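Long-range contacts in probable ferredoxin-dependent nitrite reductase NirA (Mycobacterium tuberculosis, PDB 1ZJ8), which probably catalyses the six-electron reduction of sulfite to sulfide with ferredoxin as electron donor, using a siroheme and a [4Fe-4S] cluster: residues D214-Y219 and F288-R294; D485-K489 and Y535-V540. The contacts are given in a common frame with arbitrary orientation. Residue numbers count along the deposited sequence, not the author numbering.

How the contacts relate
Sulfite reductases of this family are built from two related halves, and each contact here belongs to a different half. Going from the N terminus, contact 1 comes first: the loop leading into strand 219-224 meets the C-terminal end of helix 277-291, closing a loop of 68 residues that holds most of a mixed sheet. Contact 2 follows in series, neither nested nor crossed, across 45 intervening residues that include the next two strands of its sheet. The centres of contacts 1 and 2 lie about 36 Å apart. In each half a helix after the sheet strands folds back, in contact 1 on to the loop before strand 219-224 and in contact 2 on to strand 486-494.

Contact 1. Residues D214-Y219 and F288-R294; sequences DLPRKY and FRDYGYR. With SRM (siroheme), chain E.
Residues 214-219 run as an irregular, mostly extended loop after helix 196-206 and reach strand 219-224; the one helical-like kink is Pro-216 (phi/psi -49/-35). In the partner segment, 288-291 is the last turn of helix 277-291, closed by Gly-292 N to Phe-288 O at 2.8 Å; Gly-292 (-66/147) then leaves the helix and the chain extends to Arg-294. CA atoms come nearest at Leu-215 and Arg-289 (4.9 Å) and at Pro-216 and Arg-294 (5.3 Å), so the loop skirts the helix end. Pro-216 fills this corner. Its CD sits 3.9 Å from the Phe-288 ring centroid, 9° off the normal, a CH-pi contact, while its CG lies 3.8 Å from Gly-292 CA, where a CB would clash. Phe-288 (chi1 t) also meets Leu-215, CE2 to CB 3.7 Å, and Tyr-219: those rings are nearly parallel (20°) but slid apart, centroids 5.5 Å. The contact joins a helix end to the approach to a sheet strand within the first of the two nitrite/sulfite reductase 4Fe-4S domain repeats, and the same loop carries Arg-217 and Lys-218 into the siroheme pocket, with Arg-217 NH2 3.1 Å from siroheme O4D. Arg-217 NE is held by the carbonyl of Arg-297. Arg-294, chi1 m and chi3 p, lays one face of its guanidinium over Pro-216 (NH1 to CD 3.6 Å) and forms a salt bridge from NH2 to Asp-214 OD1 at 2.6 Å; Lys-41 shares that carboxylate, and Trp-26 makes a cation-pi contact with the arginine.

Contact 2. Residues D485-K489 and Y535-V540; sequences DIGFK and YIDRVV
Ile-486 (chi1 m, chi2 t) points its CA-to-CB bond toward helix 532-545 and sets CD1 against Ile-536 CD1 at 3.7 Å and Val-539 CG1 at 4.0 Å; its CG2 reaches the edge of the Tyr-535 ring, 4.3 Å from CE2. Two residues along the extended strand, Phe-488 (chi1 m, chi2 -90°) leans over so that CZ lies 3.4 Å from Ile-536 CD1 and 4.1 Å from Tyr-535 CD2, both at its ring edge. Ile-536 (chi1 m, chi2 m) thus meets both. The segment axes approach to 11.5 Å and their N-to-C directions are 148° apart, so the helix runs roughly antiparallel to the strand; nearest CA atoms are Ile-486 and Ile-536, 8.2 Å apart. This apolar helix-on-sheet layer covers the middle strand of the five-stranded mixed sheet in the second 4Fe-4S domain repeat, the Phe-488 side chain lying about 10 Å from the iron-sulfur cluster. Phe-553 of helix 553-559 touches Ile-486, Leu-452 of helix 442-455 touches Ile-536, and Val-506 and Leu-508 of strand 500-508 touch Tyr-535.

Contact 1. Residues D214-Y219 and F288-R294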
ATOM      1  N   ASP A 214      15.329   6.716 -12.338  1.00 48.71           N
ATOM      2  CA  ASP A 214      16.440   6.485 -11.404  1.00 48.14           C
ATOM      3  C   ASP A 214      16.419   7.521 -10.295  1.00 47.61           C
ATOM      4  O   ASP A 214      16.927   8.652 -10.449  1.00 47.58           O
ATOM      5  CB  ASP A 214      17.785   6.490 -12.152  1.00 48.54           C
ATOM      6  CG  ASP A 214      18.988   6.160 -11.254  1.00 48.92           C
ATOM      7  OD1 ASP A 214      18.811   5.889 -10.043  1.00 50.05           O
ATOM      8  OD2 ASP A 214      20.123   6.178 -11.779  1.00 48.61           O
ATOM      9  N   LEU A 215      15.813   7.114  -9.179  1.00 46.69           N
ATOM     10  CA  LEU A 215      15.677   7.960  -7.996  1.00 45.91           C
ATOM     11  C   LEU A 215      16.467   7.338  -6.829  1.00 45.11           C
ATOM     12  O   LEU A 215      16.848   6.153  -6.876  1.00 44.69           O
ATOM     13  CB  LEU A 215      14.192   8.142  -7.621  1.00 45.84           C
ATOM     14  CG  LEU A 215      13.171   8.348  -8.743  1.00 45.66           C
ATOM     15  CD1 LEU A 215      11.794   8.527  -8.147  1.00 46.05           C
ATOM     16  CD2 LEU A 215      13.508   9.534  -9.597  1.00 46.24           C
ATOM     17  N   PRO A 216      16.749   8.147  -5.793  1.00 44.34           N
ATOM     18  CA  PRO A 216      17.408   7.675  -4.584  1.00 44.03           C
ATOM     19  C   PRO A 216      16.780   6.415  -3.992  1.00 43.65           C
ATOM     20  O   PRO A 216      17.494   5.590  -3.402  1.00 43.80           O
ATOM     21  CB  PRO A 216      17.216   8.843  -3.612  1.00 44.37           C
ATOM     22  CG  PRO A 216      17.100  10.057  -4.474  1.00 44.34           C
ATOM     23  CD  PRO A 216      16.484   9.602  -5.753  1.00 44.47           C
ATOM     24  N   ARG A 217      15.455   6.301  -4.113  1.00 42.77           N
ATOM     25  CA  ARG A 217      14.737   5.098  -3.716  1.00 41.98           C
ATOM     26  C   ARG A 217      13.332   5.066  -4.309  1.00 41.08           C
ATOM     27  O   ARG A 217      13.014   5.835  -5.234  1.00 40.82           O
ATOM     28  CB  ARG A 217      14.663   5.035  -2.192  1.00 42.37           C
ATOM     29  CG  ARG A 217      15.552   3.984  -1.578  1.00 42.69           C
ATOM     30  CD  ARG A 217      15.022   3.599  -0.195  1.00 43.56           C
ATOM     31  NE  ARG A 217      15.543   2.319   0.265  1.00 44.11           N
ATOM     32  CZ  ARG A 217      15.220   1.152  -0.273  1.00 44.26           C
ATOM     33  NH1 ARG A 217      14.373   1.065  -1.304  1.00 43.68           N
ATOM     34  NH2 ARG A 217      15.766   0.060   0.230  1.00 45.79           N
ATOM     35  N   LYS A 218      12.502   4.158  -3.784  1.00 40.03           N
ATOM     36  CA  LYS A 218      11.083   4.105  -4.126  1.00 38.87           C
ATOM     37  C   LYS A 218      10.378   5.407  -3.723  1.00 37.78           C
ATOM     38  O   LYS A 218      10.789   6.085  -2.764  1.00 37.29           O
ATOM     39  CB  LYS A 218      10.410   2.879  -3.479  1.00 38.86           C
ATOM     40  CG  LYS A 218      10.333   2.888  -1.960  1.00 39.00           C
ATOM     41  CD  LYS A 218       9.408   1.797  -1.419  1.00 39.35           C
ATOM     42  CE  LYS A 218      10.147   0.505  -1.054  1.00 39.65           C
ATOM     43  NZ  LYS A 218       9.188  -0.594  -0.688  1.00 40.74           N
ATOM     44  N   TYR A 219       9.312   5.719  -4.467  1.00 36.62           N
ATOM     45  CA  TYR A 219       8.595   6.996  -4.390  1.00 35.95           C
ATOM     46  C   TYR A 219       7.085   6.800  -4.527  1.00 35.02           C
ATOM     47  O   TYR A 219       6.590   6.393  -5.572  1.00 35.11           O
ATOM     48  CB  TYR A 219       9.079   7.891  -5.513  1.00 35.99           C
ATOM     49  CG  TYR A 219       8.591   9.323  -5.516  1.00 35.94           C
ATOM     50  CD1 TYR A 219       9.158  10.256  -4.688  1.00 35.10           C
ATOM     51  CD2 TYR A 219       7.621   9.747  -6.411  1.00 35.54           C
ATOM     52  CE1 TYR A 219       8.756  11.575  -4.718  1.00 36.24           C
ATOM     53  CE2 TYR A 219       7.218  11.069  -6.455  1.00 36.24           C
ATOM     54  CZ  TYR A 219       7.796  11.989  -5.604  1.00 35.93           C
ATOM     55  OH  TYR A 219       7.422  13.320  -5.621  1.00 34.79           O
ATOM     56  N   PHE A 288      13.592  15.337  -5.370  1.00 46.98           N
ATOM     57  CA  PHE A 288      13.983  14.035  -4.827  1.00 47.27           C
ATOM     58  C   PHE A 288      15.182  13.488  -5.594  1.00 47.72           C
ATOM     59  O   PHE A 288      16.207  13.173  -5.003  1.00 48.17           O
ATOM     60  CB  PHE A 288      12.795  13.039  -4.881  1.00 47.37           C
ATOM     61  CG  PHE A 288      13.079  11.664  -4.277  1.00 47.35           C
ATOM     62  CD1 PHE A 288      13.752  11.527  -3.050  1.00 47.48           C
ATOM     63  CD2 PHE A 288      12.633  10.504  -4.918  1.00 47.62           C
ATOM     64  CE1 PHE A 288      14.002  10.268  -2.492  1.00 46.81           C
ATOM     65  CE2 PHE A 288      12.884   9.227  -4.360  1.00 47.55           C
ATOM     66  CZ  PHE A 288      13.572   9.120  -3.145  1.00 47.23           C
ATOM     67  N   ARG A 289      15.049  13.385  -6.912  1.00 48.40           N
ATOM     68  CA  ARG A 289      16.109  12.810  -7.755  1.00 48.43           C
ATOM     69  C   ARG A 289      17.428  13.554  -7.552  1.00 48.78           C
ATOM     70  O   ARG A 289      18.482  12.931  -7.378  1.00 49.12           O
ATOM     71  CB  ARG A 289      15.710  12.837  -9.234  1.00 48.52           C
ATOM     72  CG  ARG A 289      16.799  12.326 -10.225  1.00 48.65           C
ATOM     73  CD  ARG A 289      16.516  12.751 -11.672  1.00 48.12           C
ATOM     74  NE  ARG A 289      16.207  14.178 -11.729  1.00 48.47           N
ATOM     75  CZ  ARG A 289      15.627  14.808 -12.747  1.00 48.03           C
ATOM     76  NH1 ARG A 289      15.280  14.153 -13.854  1.00 48.05           N
ATOM     77  NH2 ARG A 289      15.387  16.114 -12.647  1.00 47.86           N
ATOM     78  N   ASP A 290      17.364  14.882  -7.545  1.00 48.87           N
ATOM     79  CA  ASP A 290      18.575  15.708  -7.551  1.00 48.86           C
ATOM     80  C   ASP A 290      19.207  15.920  -6.148  1.00 49.11           C
ATOM     81  O   ASP A 290      20.439  15.992  -6.023  1.00 49.19           O
ATOM     82  CB  ASP A 290      18.267  17.042  -8.267  1.00 48.64           C
ATOM     83  CG  ASP A 290      17.850  16.846  -9.757  1.00 47.80           C
ATOM     84  OD1 ASP A 290      18.273  15.861 -10.392  1.00 47.20           O
ATOM     85  OD2 ASP A 290      17.097  17.674 -10.304  1.00 46.01           O
ATOM     86  N   TYR A 291      18.383  15.984  -5.104  1.00 49.30           N
ATOM     87  CA  TYR A 291      18.869  16.285  -3.746  1.00 49.55           C
ATOM     88  C   TYR A 291      18.651  15.168  -2.702  1.00 49.95           C
ATOM     89  O   TYR A 291      19.113  15.282  -1.558  1.00 50.33           O
ATOM     90  CB  TYR A 291      18.199  17.563  -3.233  1.00 49.49           C
ATOM     91  CG  TYR A 291      18.660  18.870  -3.877  1.00 49.84           C
ATOM     92  CD1 TYR A 291      18.196  19.258  -5.146  1.00 49.55           C
ATOM     93  CD2 TYR A 291      19.520  19.751  -3.184  1.00 49.10           C
ATOM     94  CE1 TYR A 291      18.604  20.475  -5.712  1.00 49.58           C
ATOM     95  CE2 TYR A 291      19.924  20.955  -3.736  1.00 48.50           C
ATOM     96  CZ  TYR A 291      19.472  21.312  -4.995  1.00 49.16           C
ATOM     97  OH  TYR A 291      19.882  22.509  -5.530  1.00 48.94           O
ATOM     98  N   GLY A 292      17.938  14.104  -3.070  1.00 50.09           N
ATOM     99  CA  GLY A 292      17.791  12.953  -2.182  1.00 50.03           C
ATOM    100  C   GLY A 292      19.111  12.231  -1.953  1.00 50.09           C
ATOM    101  O   GLY A 292      19.958  12.163  -2.844  1.00 50.12           O
ATOM    102  N   TYR A 293      19.275  11.681  -0.755  1.00 50.30           N
ATOM    103  CA  TYR A 293      20.514  10.997  -0.371  1.00 50.43           C
ATOM    104  C   TYR A 293      20.669   9.668  -1.113  1.00 50.73           C
ATOM    105  O   TYR A 293      19.686   8.965  -1.327  1.00 50.87           O
ATOM    106  CB  TYR A 293      20.536  10.777   1.142  1.00 49.99           C
ATOM    107  CG  TYR A 293      20.291  12.035   1.956  1.00 49.60           C
ATOM    108  CD1 TYR A 293      20.748  13.278   1.524  1.00 49.65           C
ATOM    109  CD2 TYR A 293      19.628  11.980   3.173  1.00 49.82           C
ATOM    110  CE1 TYR A 293      20.538  14.439   2.280  1.00 49.72           C
ATOM    111  CE2 TYR A 293      19.424  13.144   3.949  1.00 50.03           C
ATOM    112  CZ  TYR A 293      19.884  14.371   3.492  1.00 49.54           C
ATOM    113  OH  TYR A 293      19.683  15.526   4.227  1.00 49.10           O
ATOM    114  N   ARG A 294      21.898   9.348  -1.529  1.00 50.98           N
ATOM    115  CA  ARG A 294      22.179   8.117  -2.301  1.00 51.16           C
ATOM    116  C   ARG A 294      23.426   7.381  -1.762  1.00 51.50           C
ATOM    117  O   ARG A 294      24.178   6.737  -2.513  1.00 51.40           O
ATOM    118  CB  ARG A 294      22.314   8.434  -3.806  1.00 51.28           C
ATOM    119  CG  ARG A 294      21.141   9.256  -4.395  1.00 50.90           C
ATOM    120  CD  ARG A 294      21.375   9.693  -5.836  1.00 50.19           C
ATOM    121  NE  ARG A 294      20.891   8.706  -6.801  1.00 49.44           N
ATOM    122  CZ  ARG A 294      19.930   8.904  -7.712  1.00 48.94           C
ATOM    123  NH1 ARG A 294      19.322  10.085  -7.836  1.00 48.53           N
ATOM    124  NH2 ARG A 294      19.593   7.910  -8.533  1.00 47.38           N
TER
HETATM  125 FE   SRM E 557       6.152  -3.018   0.615  1.00 36.68          FE
HETATM  126  CHA SRM E 557       9.257  -4.426   0.400  1.00 39.33           C
HETATM  127  CHB SRM E 557       4.771  -6.053   0.292  1.00 37.03           C
HETATM  128  CHC SRM E 557       3.196  -1.666   0.773  1.00 31.66           C
HETATM  129  CHD SRM E 557       7.330  -0.766   2.955  1.00 36.19           C
HETATM  130  NA  SRM E 557       6.864  -4.839   0.196  1.00 38.55           N
HETATM  131  C1A SRM E 557       8.151  -5.212   0.016  1.00 39.78           C
HETATM  132  C2A SRM E 557       8.307  -6.552  -0.634  1.00 40.69           C
HETATM  133  CMA SRM E 557       8.541  -6.374  -2.102  1.00 40.05           C
HETATM  134  CDA SRM E 557       9.330  -7.415   0.050  1.00 42.56           C
HETATM  135  CEA SRM E 557      10.679  -7.599  -0.570  1.00 44.84           C
HETATM  136  O3A SRM E 557      11.403  -6.609  -0.717  1.00 47.29           O
HETATM  137  O4A SRM E 557      11.066  -8.718  -0.937  1.00 46.66           O
HETATM  138  C3A SRM E 557       6.960  -7.135  -0.369  1.00 40.44           C
HETATM  139  CAA SRM E 557       6.408  -7.954  -1.486  1.00 40.25           C
HETATM  140  CBA SRM E 557       6.894  -9.344  -1.171  1.00 41.43           C
HETATM  141  CCA SRM E 557       5.918 -10.371  -1.645  1.00 42.67           C
HETATM  142  O1A SRM E 557       4.695 -10.155  -1.500  1.00 41.33           O
HETATM  143  O2A SRM E 557       6.361 -11.408  -2.195  1.00 43.03           O
HETATM  144  C4A SRM E 557       6.145  -5.957   0.041  1.00 39.08           C
HETATM  145  NB  SRM E 557       4.332  -3.730   0.394  1.00 35.16           N
HETATM  146  C1B SRM E 557       3.889  -4.977   0.223  1.00 34.63           C
HETATM  147  C2B SRM E 557       2.418  -5.098  -0.060  1.00 33.18           C
HETATM  148  CMB SRM E 557       2.067  -6.136  -1.089  1.00 32.44           C
HETATM  149  CDB SRM E 557       1.749  -5.467   1.222  1.00 33.03           C
HETATM  150  CEB SRM E 557       0.275  -5.664   1.214  1.00 33.40           C
HETATM  151  O3B SRM E 557      -0.253  -6.782   1.399  1.00 33.18           O
HETATM  152  O4B SRM E 557      -0.414  -4.666   1.007  1.00 34.85           O
HETATM  153  C3B SRM E 557       2.125  -3.664  -0.445  1.00 32.49           C
HETATM  154  CAB SRM E 557       2.362  -3.440  -1.916  1.00 32.29           C
HETATM  155  CBB SRM E 557       1.559  -2.290  -2.444  1.00 31.87           C
HETATM  156  CCB SRM E 557       1.992  -1.953  -3.842  1.00 31.13           C
HETATM  157  O1B SRM E 557       1.318  -2.297  -4.810  1.00 31.81           O
HETATM  158  O2B SRM E 557       3.010  -1.302  -4.052  1.00 33.57           O
HETATM  159  C4B SRM E 557       3.254  -2.964   0.261  1.00 33.82           C
HETATM  160  NC  SRM E 557       5.398  -1.626   1.723  1.00 33.63           N
HETATM  161  C1C SRM E 557       4.190  -1.060   1.527  1.00 31.18           C
HETATM  162  C2C SRM E 557       3.896  -0.048   2.430  1.00 32.91           C
HETATM  163  CDC SRM E 557       2.597   0.630   2.713  1.00 33.13           C
HETATM  164  CEC SRM E 557       2.155   1.804   1.930  1.00 32.44           C
HETATM  165  O3C SRM E 557       2.777   2.139   0.896  1.00 31.81           O
HETATM  166  O4C SRM E 557       1.169   2.407   2.377  1.00 32.69           O
HETATM  167  C3C SRM E 557       5.084   0.144   3.070  1.00 33.32           C
HETATM  168  CAC SRM E 557       5.174   1.194   4.128  1.00 33.48           C
HETATM  169  CBC SRM E 557       5.122   2.661   3.757  1.00 32.83           C
HETATM  170  CCC SRM E 557       6.490   3.086   3.254  1.00 32.31           C
HETATM  171  O1C SRM E 557       6.917   2.683   2.139  1.00 28.39           O
HETATM  172  O2C SRM E 557       7.167   3.828   4.013  1.00 31.62           O
HETATM  173  C4C SRM E 557       5.989  -0.765   2.586  1.00 34.77           C
HETATM  174  ND  SRM E 557       7.995  -2.456   1.235  1.00 37.36           N
HETATM  175  C1D SRM E 557       8.189  -1.671   2.306  1.00 37.00           C
HETATM  176  C2D SRM E 557       9.497  -1.871   2.787  1.00 38.32           C
HETATM  177  CAD SRM E 557      10.276  -0.792   3.517  1.00 37.48           C
HETATM  178  CBD SRM E 557      11.157   0.120   2.720  1.00 39.18           C
HETATM  179  CCD SRM E 557      11.871   1.300   3.316  1.00 40.36           C
HETATM  180  O1D SRM E 557      11.525   2.432   2.911  1.00 41.96           O
HETATM  181  O2D SRM E 557      12.772   1.151   4.184  1.00 37.19           O
HETATM  182  C3D SRM E 557      10.081  -2.812   1.956  1.00 37.58           C
HETATM  183  CDD SRM E 557      11.562  -3.017   1.786  1.00 38.97           C
HETATM  184  CED SRM E 557      12.433  -2.092   0.965  1.00 39.54           C
HETATM  185  O3D SRM E 557      11.943  -1.260   0.201  1.00 39.68           O
HETATM  186  O4D SRM E 557      13.669  -2.144   1.038  1.00 38.84           O
HETATM  187  C4D SRM E 557       9.141  -3.164   1.000  1.00 38.45           C

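Contact 2. Residues D485-K489 and Y535-V540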
ATOM      1  N   ASP A 485      -4.814   0.735  15.665  1.00 38.52           N
ATOM      2  CA  ASP A 485      -5.143   0.659  17.072  1.00 38.87           C
ATOM      3  C   ASP A 485      -4.335  -0.490  17.679  1.00 38.88           C
ATOM      4  O   ASP A 485      -3.715  -0.302  18.720  1.00 39.16           O
ATOM      5  CB  ASP A 485      -6.649   0.492  17.279  1.00 39.09           C
ATOM      6  CG  ASP A 485      -7.436   1.744  16.890  1.00 40.50           C
ATOM      7  OD1 ASP A 485      -6.871   2.873  16.924  1.00 40.64           O
ATOM      8  OD2 ASP A 485      -8.625   1.584  16.523  1.00 42.66           O
ATOM      9  N   ILE A 486      -4.305  -1.647  17.011  1.00 38.67           N
ATOM     10  CA  ILE A 486      -3.436  -2.737  17.404  1.00 38.75           C
ATOM     11  C   ILE A 486      -2.529  -3.143  16.236  1.00 39.06           C
ATOM     12  O   ILE A 486      -2.966  -3.803  15.303  1.00 39.04           O
ATOM     13  CB  ILE A 486      -4.250  -3.943  17.876  1.00 38.62           C
ATOM     14  CG1 ILE A 486      -5.281  -3.502  18.911  1.00 37.98           C
ATOM     15  CG2 ILE A 486      -3.317  -5.016  18.465  1.00 38.92           C
ATOM     16  CD1 ILE A 486      -6.142  -4.597  19.428  1.00 37.75           C
ATOM     17  N   GLY A 487      -1.262  -2.751  16.294  1.00 39.51           N
ATOM     18  CA  GLY A 487      -0.304  -3.077  15.245  1.00 40.05           C
ATOM     19  C   GLY A 487       0.613  -4.172  15.725  1.00 40.62           C
ATOM     20  O   GLY A 487       0.986  -4.198  16.895  1.00 40.93           O
ATOM     21  N   PHE A 488       0.977  -5.087  14.836  1.00 41.45           N
ATOM     22  CA  PHE A 488       1.867  -6.186  15.190  1.00 42.22           C
ATOM     23  C   PHE A 488       3.085  -6.157  14.284  1.00 43.30           C
ATOM     24  O   PHE A 488       2.944  -6.151  13.063  1.00 43.13           O
ATOM     25  CB  PHE A 488       1.143  -7.525  15.062  1.00 41.37           C
ATOM     26  CG  PHE A 488       0.051  -7.725  16.070  1.00 40.82           C
ATOM     27  CD1 PHE A 488       0.315  -8.308  17.288  1.00 39.85           C
ATOM     28  CD2 PHE A 488      -1.251  -7.338  15.796  1.00 41.19           C
ATOM     29  CE1 PHE A 488      -0.688  -8.495  18.216  1.00 40.12           C
ATOM     30  CE2 PHE A 488      -2.268  -7.528  16.735  1.00 40.37           C
ATOM     31  CZ  PHE A 488      -1.978  -8.111  17.939  1.00 39.85           C
ATOM     32  N   LYS A 489       4.274  -6.122  14.888  1.00 45.28           N
ATOM     33  CA  LYS A 489       5.535  -6.167  14.134  1.00 46.49           C
ATOM     34  C   LYS A 489       6.183  -7.506  14.392  1.00 47.82           C
ATOM     35  O   LYS A 489       6.674  -7.771  15.495  1.00 47.95           O
ATOM     36  CB  LYS A 489       6.497  -5.039  14.536  1.00 46.78           C
ATOM     37  CG  LYS A 489       7.885  -5.058  13.795  1.00 46.28           C
ATOM     38  CD  LYS A 489       8.770  -3.822  14.099  1.00 46.43           C
ATOM     39  CE  LYS A 489       8.921  -3.536  15.606  1.00 46.98           C
ATOM     40  NZ  LYS A 489       9.667  -2.266  15.864  1.00 47.45           N
ATOM     41  N   TYR A 535      -4.494 -12.570  23.032  1.00 41.87           N
ATOM     42  CA  TYR A 535      -4.082 -11.220  23.389  1.00 41.72           C
ATOM     43  C   TYR A 535      -5.114 -10.154  23.005  1.00 41.17           C
ATOM     44  O   TYR A 535      -5.476  -9.312  23.823  1.00 40.72           O
ATOM     45  CB  TYR A 535      -2.743 -10.884  22.733  1.00 42.22           C
ATOM     46  CG  TYR A 535      -2.409  -9.431  22.871  1.00 42.21           C
ATOM     47  CD1 TYR A 535      -1.696  -8.971  23.962  1.00 42.96           C
ATOM     48  CD2 TYR A 535      -2.856  -8.512  21.942  1.00 42.29           C
ATOM     49  CE1 TYR A 535      -1.418  -7.641  24.107  1.00 42.96           C
ATOM     50  CE2 TYR A 535      -2.584  -7.183  22.074  1.00 42.57           C
ATOM     51  CZ  TYR A 535      -1.863  -6.749  23.152  1.00 43.46           C
ATOM     52  OH  TYR A 535      -1.583  -5.404  23.287  1.00 44.83           O
ATOM     53  N   ILE A 536      -5.556 -10.186  21.749  1.00 40.87           N
ATOM     54  CA  ILE A 536      -6.568  -9.249  21.259  1.00 40.94           C
ATOM     55  C   ILE A 536      -7.825  -9.314  22.132  1.00 40.76           C
ATOM     56  O   ILE A 536      -8.370  -8.286  22.527  1.00 40.27           O
ATOM     57  CB  ILE A 536      -7.016  -9.558  19.802  1.00 40.94           C
ATOM     58  CG1 ILE A 536      -5.875  -9.431  18.803  1.00 40.69           C
ATOM     59  CG2 ILE A 536      -8.139  -8.615  19.373  1.00 41.21           C
ATOM     60  CD1 ILE A 536      -5.288  -8.098  18.775  1.00 41.17           C
ATOM     61  N   ASP A 537      -8.286 -10.535  22.398  1.00 40.88           N
ATOM     62  CA  ASP A 537      -9.441 -10.765  23.249  1.00 41.17           C
ATOM     63  C   ASP A 537      -9.231 -10.132  24.620  1.00 41.46           C
ATOM     64  O   ASP A 537     -10.070  -9.354  25.082  1.00 41.34           O
ATOM     65  CB  ASP A 537      -9.685 -12.269  23.391  1.00 41.33           C
ATOM     66  CG  ASP A 537     -10.832 -12.606  24.350  1.00 41.29           C
ATOM     67  OD1 ASP A 537     -11.933 -12.956  23.876  1.00 41.21           O
ATOM     68  OD2 ASP A 537     -10.629 -12.544  25.583  1.00 42.38           O
ATOM     69  N   ARG A 538      -8.104 -10.466  25.258  1.00 41.70           N
ATOM     70  CA  ARG A 538      -7.762  -9.929  26.572  1.00 42.04           C
ATOM     71  C   ARG A 538      -7.866  -8.410  26.542  1.00 42.47           C
ATOM     72  O   ARG A 538      -8.658  -7.835  27.282  1.00 42.55           O
ATOM     73  CB  ARG A 538      -6.351 -10.380  26.961  1.00 42.10           C
ATOM     74  CG  ARG A 538      -5.880  -9.987  28.352  1.00 41.71           C
ATOM     75  CD  ARG A 538      -4.706 -10.878  28.797  1.00 42.02           C
ATOM     76  NE  ARG A 538      -3.550 -10.859  27.887  1.00 42.16           N
ATOM     77  CZ  ARG A 538      -3.102 -11.887  27.143  1.00 43.33           C
ATOM     78  NH1 ARG A 538      -3.702 -13.078  27.120  1.00 42.61           N
ATOM     79  NH2 ARG A 538      -2.027 -11.711  26.377  1.00 43.58           N
ATOM     80  N   VAL A 539      -7.107  -7.779  25.646  1.00 43.05           N
ATOM     81  CA  VAL A 539      -6.961  -6.322  25.638  1.00 43.50           C
ATOM     82  C   VAL A 539      -8.256  -5.594  25.295  1.00 43.85           C
ATOM     83  O   VAL A 539      -8.566  -4.548  25.862  1.00 44.15           O
ATOM     84  CB  VAL A 539      -5.824  -5.864  24.676  1.00 43.77           C
ATOM     85  CG1 VAL A 539      -6.296  -5.778  23.221  1.00 44.07           C
ATOM     86  CG2 VAL A 539      -5.269  -4.523  25.111  1.00 43.71           C
ATOM     87  N   VAL A 540      -9.019  -6.164  24.376  1.00 44.45           N
ATOM     88  CA  VAL A 540     -10.256  -5.547  23.925  1.00 44.79           C
ATOM     89  C   VAL A 540     -11.311  -5.674  25.022  1.00 45.34           C
ATOM     90  O   VAL A 540     -12.139  -4.793  25.191  1.00 45.74           O
ATOM     91  CB  VAL A 540     -10.746  -6.171  22.587  1.00 44.78           C
ATOM     92  CG1 VAL A 540     -12.164  -5.727  22.255  1.00 44.92           C
ATOM     93  CG2 VAL A 540      -9.789  -5.811  21.435  1.00 44.04           C
TER